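PDB 3LIU: putative cell adhesion protein from Parabacteroides distasonis, which is a putative fimbrillin of the FimA/Mfa1 family and probably serves as a building block of adhesive pili on the bacterial surface. Local coordinates for residues A20-S25 / T71-P76; V43-V48 / T61-P66. One frame throughout, in Å; residues are numbered along the deposited sequence.

Overall arrangement
Both interactions are antiparallel strand pairings inside the FimA family region, with centres about 8 Å apart. Interaction 1 (20-25 with 71-76) joins strands distant in sequence; interaction 2 (43-48 with 61-66), a hairpin, lies within the chain loop that interaction 1 closes. Strands 57-66 and 71-80, one from each, are sheet neighbours. Each contact is partly buried. In interaction 1, L21, I23 and V74 make one face largely apolar, joined there by the aliphatic part of K72, and the other carries a carboxylate over an alanine; interaction 2 adds a hydroxyl pair between threonines to its backbone ladder. K72 of interaction 1 reaches the carbonyl O of V43 in interaction 2.

Interaction 1 of 2, residues A20-S25 / T71-P76; sequences ALAIKS and TKDVGP
Four backbone hydrogen bonds join strand 20-24 to strand 71-76 in antiparallel register, with L21 facing V74 and I23 facing K72 as hydrogen-bonded pairs. The tightest runs from I23 N to K72 O at 2.8 Å, nearly along the C=O axis, and its return, K72 N to I23 O, lies in the carbonyl plane. At the other pair V74 N meets L21 O at 3.0 Å, whereas the bond from L21 N to V74 O is weak at 3.4 Å. On the face of L21 and V74, chi1 58° tucks CG1 of V74 between the backbone N and the carbonyl carbon, and it touches L21 CB at 3.5 Å. Further along this face I23 and the first carbons of K72 run alongside one another, with I23 CD1 4.1 Å from K72 CB. The other face holds A22 and D73, a non-hydrogen-bonded pair. D73 has CG anti to the carbonyl carbon (chi1 -60°), which lays OD1 against the methyl of A22, 3.1 Å from CB. The aliphatic part of K72 also passes S25, whose OG is 4.0 Å from K72 CG.

In the second shell, N67 ND2 hydrogen-bonds D73 OD2 and probably helps hold the carboxylate's rotation, while K72 NZ donates a hydrogen bond to V43 O. V86 and V88 of strand 82-90 pack on L21, and Y146 lies against A22 and D73. Strand 16-24 is flanked by strand 71-80 and by parallel strand 141-144, an arrangement consistent with the transthyretin-like beta-sandwich of FimA-type fimbrillins.

Interaction 2 of 2, residues V43-V48 / T61-P66; sequences VNTLTV and TKDATP
Three backbone hydrogen bonds link the two segments. L46 and K62 form the hydrogen-bonded pair: L46 N reaches K62 O at 2.9 Å, nearly along the C=O axis, and K62 N returns to L46 O in the carbonyl plane. A64 N bonds N44 O at 3.0 Å, almost straight (175°) but with the donor above the carbonyl plane.

Among side chains, T47 and T61 cross obliquely, each with OG1 anti to its carbonyl carbon, and the two OG1 atoms share a 2.6 Å hydrogen bond. An alanine at T61 removes both OG1 and CG2, and would probably leave the buried T47 hydroxyl in need of another partner and loosen this end of the pairing.

Apolar contact gathers on A64, whose CB points toward segment 43-48 and lies 3.8 Å from V43 CG1 and 4.2 Å from L46 CG. Separately, T45 and D63 cross at a slant, the T45 methyl CG2 3.6 Å from the carboxylate OD1 of D63.

Q97 of helix 94-101 touches both T47 and T61. V88 and A90 of flanking strand 82-90 meet L46, while strand 71-80 pairs with strand 57-66 on the edge that does not face strand 45-52.

Interaction 1 of 2, residues A20-S25 / T71-P76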
# COMPACT_ATOMS: atom_id res chain seq x y z
N ALA A 20 24.40 -10.63 -12.78
CA ALA A 20 24.44 -9.77 -11.60
C ALA A 20 23.56 -8.56 -11.89
O ALA A 20 23.45 -8.10 -13.04
CB ALA A 20 25.85 -9.34 -11.26
N LEU A 21 22.93 -8.05 -10.86
CA LEU A 21 21.85 -7.07 -11.04
C LEU A 21 21.98 -5.98 -9.99
O LEU A 21 22.24 -6.29 -8.85
CB LEU A 21 20.48 -7.80 -11.01
CG LEU A 21 19.23 -7.00 -11.36
CD1 LEU A 21 18.19 -7.89 -12.04
CD2 LEU A 21 18.64 -6.30 -10.13
N ALA A 22 21.85 -4.71 -10.37
CA ALA A 22 21.90 -3.59 -9.43
C ALA A 22 20.56 -2.84 -9.40
O ALA A 22 19.96 -2.58 -10.47
CB ALA A 22 23.04 -2.68 -9.78
N ILE A 23 20.06 -2.55 -8.19
CA ILE A 23 18.80 -1.76 -8.04
C ILE A 23 19.04 -0.37 -7.47
O ILE A 23 20.01 -0.13 -6.71
CB ILE A 23 17.73 -2.51 -7.19
CG1 ILE A 23 18.17 -2.63 -5.72
CG2 ILE A 23 17.49 -3.93 -7.79
CD1 ILE A 23 17.85 -1.43 -4.82
N LYS A 24 18.18 0.57 -7.85
CA LYS A 24 18.27 1.93 -7.33
C LYS A 24 17.69 1.97 -5.93
O LYS A 24 16.63 1.41 -5.68
CB LYS A 24 17.49 2.88 -8.22
CG LYS A 24 17.72 4.35 -7.92
CD LYS A 24 16.58 5.21 -8.51
CE LYS A 24 16.70 5.35 -10.02
NZ LYS A 24 15.41 5.73 -10.67
N SER A 25 18.40 2.63 -5.01
CA SER A 25 18.04 2.62 -3.58
C SER A 25 17.97 4.05 -3.02
O SER A 25 18.84 4.88 -3.35
CB SER A 25 19.08 1.79 -2.79
OG SER A 25 18.49 1.20 -1.64
N THR A 71 23.39 2.31 -4.58
CA THR A 71 22.68 1.19 -5.23
C THR A 71 22.91 -0.05 -4.37
O THR A 71 23.81 -0.06 -3.51
CB THR A 71 23.22 0.90 -6.64
OG1 THR A 71 24.60 0.50 -6.58
CG2 THR A 71 23.10 2.11 -7.50
N LYS A 72 22.09 -1.08 -4.58
CA LYS A 72 22.36 -2.37 -3.96
C LYS A 72 22.38 -3.42 -5.03
O LYS A 72 21.70 -3.27 -6.04
CB LYS A 72 21.29 -2.68 -2.93
CG LYS A 72 21.22 -1.66 -1.81
CD LYS A 72 20.48 -2.21 -0.64
CE LYS A 72 21.30 -2.12 0.60
NZ LYS A 72 20.56 -2.76 1.72
N ASP A 73 23.16 -4.48 -4.80
CA ASP A 73 23.44 -5.50 -5.82
C ASP A 73 23.00 -6.87 -5.34
O ASP A 73 22.97 -7.14 -4.13
CB ASP A 73 24.97 -5.55 -6.09
CG ASP A 73 25.52 -4.20 -6.59
OD1 ASP A 73 24.82 -3.56 -7.42
OD2 ASP A 73 26.58 -3.74 -6.12
N VAL A 74 22.68 -7.74 -6.30
CA VAL A 74 22.56 -9.17 -6.05
C VAL A 74 23.68 -9.83 -6.83
O VAL A 74 23.79 -9.65 -8.03
CB VAL A 74 21.17 -9.73 -6.45
CG1 VAL A 74 20.88 -9.48 -7.92
CG2 VAL A 74 21.07 -11.22 -6.14
N GLY A 75 24.51 -10.60 -6.13
CA GLY A 75 25.78 -11.13 -6.64
C GLY A 75 25.56 -12.10 -7.77
O GLY A 75 24.43 -12.54 -7.97
N PRO A 76 26.63 -12.42 -8.51
CA PRO A 76 26.45 -13.22 -9.70
C PRO A 76 25.69 -14.48 -9.41
O PRO A 76 25.92 -15.11 -8.39
CB PRO A 76 27.88 -13.54 -10.13
CG PRO A 76 28.61 -12.33 -9.76
CD PRO A 76 28.03 -11.97 -8.39

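Interaction 2 of 2, residues V43-V48 / T61-P66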
# COMPACT_ATOMS: atom_id res chain seq x y z
N VAL A 43 16.00 -2.05 1.55
CA VAL A 43 16.05 -3.18 0.66
C VAL A 43 16.94 -4.19 1.31
O VAL A 43 18.15 -4.04 1.32
CB VAL A 43 16.59 -2.77 -0.70
CG1 VAL A 43 16.83 -3.98 -1.57
CG2 VAL A 43 15.59 -1.74 -1.34
N ASN A 44 16.34 -5.20 1.91
CA ASN A 44 17.12 -6.21 2.66
C ASN A 44 17.42 -7.45 1.83
O ASN A 44 18.51 -7.99 1.84
CB ASN A 44 16.29 -6.60 3.87
CG ASN A 44 16.02 -5.44 4.76
OD1 ASN A 44 16.91 -4.66 5.03
ND2 ASN A 44 14.78 -5.33 5.23
N THR A 45 16.42 -7.91 1.09
CA THR A 45 16.58 -9.09 0.23
C THR A 45 16.07 -8.72 -1.14
O THR A 45 15.18 -7.87 -1.26
CB THR A 45 15.78 -10.34 0.73
OG1 THR A 45 14.38 -10.06 0.70
CG2 THR A 45 16.20 -10.79 2.15
N LEU A 46 16.64 -9.37 -2.15
CA LEU A 46 16.12 -9.33 -3.52
C LEU A 46 15.83 -10.73 -4.04
O LEU A 46 16.68 -11.64 -3.97
CB LEU A 46 17.10 -8.63 -4.46
CG LEU A 46 17.26 -7.15 -4.13
CD1 LEU A 46 18.40 -6.59 -4.97
CD2 LEU A 46 15.99 -6.39 -4.41
N THR A 47 14.61 -10.89 -4.55
CA THR A 47 14.23 -12.10 -5.28
C THR A 47 14.14 -11.75 -6.73
O THR A 47 13.43 -10.82 -7.10
CB THR A 47 12.87 -12.65 -4.80
OG1 THR A 47 12.94 -12.92 -3.40
CG2 THR A 47 12.51 -13.93 -5.54
N VAL A 48 14.87 -12.49 -7.56
CA VAL A 48 14.97 -12.24 -8.99
C VAL A 48 14.39 -13.45 -9.73
O VAL A 48 14.74 -14.61 -9.47
CB VAL A 48 16.43 -12.01 -9.40
CG1 VAL A 48 16.56 -11.77 -10.91
CG2 VAL A 48 17.05 -10.83 -8.58
N THR A 61 16.83 -15.94 -4.43
CA THR A 61 16.76 -14.85 -3.44
C THR A 61 18.10 -14.74 -2.72
O THR A 61 18.67 -15.75 -2.29
CB THR A 61 15.64 -15.05 -2.39
OG1 THR A 61 14.37 -15.05 -3.03
CG2 THR A 61 15.63 -13.88 -1.33
N LYS A 62 18.60 -13.53 -2.61
CA LYS A 62 19.86 -13.22 -1.94
C LYS A 62 19.70 -11.95 -1.14
O LYS A 62 18.77 -11.15 -1.34
CB LYS A 62 21.01 -13.03 -2.95
CG LYS A 62 21.26 -14.28 -3.81
CD LYS A 62 22.44 -14.19 -4.74
CE LYS A 62 22.79 -15.60 -5.28
NZ LYS A 62 23.50 -15.52 -6.58
N ASP A 63 20.59 -11.79 -0.19
CA ASP A 63 20.65 -10.56 0.58
C ASP A 63 21.19 -9.51 -0.35
O ASP A 63 22.10 -9.79 -1.18
CB ASP A 63 21.53 -10.72 1.84
CG ASP A 63 20.84 -11.54 2.91
OD1 ASP A 63 19.62 -11.78 2.82
OD2 ASP A 63 21.51 -11.95 3.87
N ALA A 64 20.62 -8.31 -0.24
CA ALA A 64 21.04 -7.18 -1.07
C ALA A 64 22.37 -6.67 -0.49
O ALA A 64 22.47 -6.48 0.71
CB ALA A 64 19.98 -6.08 -1.06
N THR A 65 23.39 -6.53 -1.33
CA THR A 65 24.68 -6.02 -0.87
C THR A 65 24.74 -4.50 -1.09
O THR A 65 24.38 -3.97 -2.14
CB THR A 65 25.87 -6.74 -1.54
OG1 THR A 65 25.73 -6.69 -2.95
CG2 THR A 65 25.95 -8.21 -1.09
N PRO A 66 25.17 -3.76 -0.05
CA PRO A 66 25.20 -2.30 -0.17
C PRO A 66 26.34 -1.81 -1.02
O PRO A 66 27.39 -2.42 -1.08
CB PRO A 66 25.38 -1.83 1.27
CG PRO A 66 26.12 -2.93 1.90
CD PRO A 66 25.56 -4.19 1.31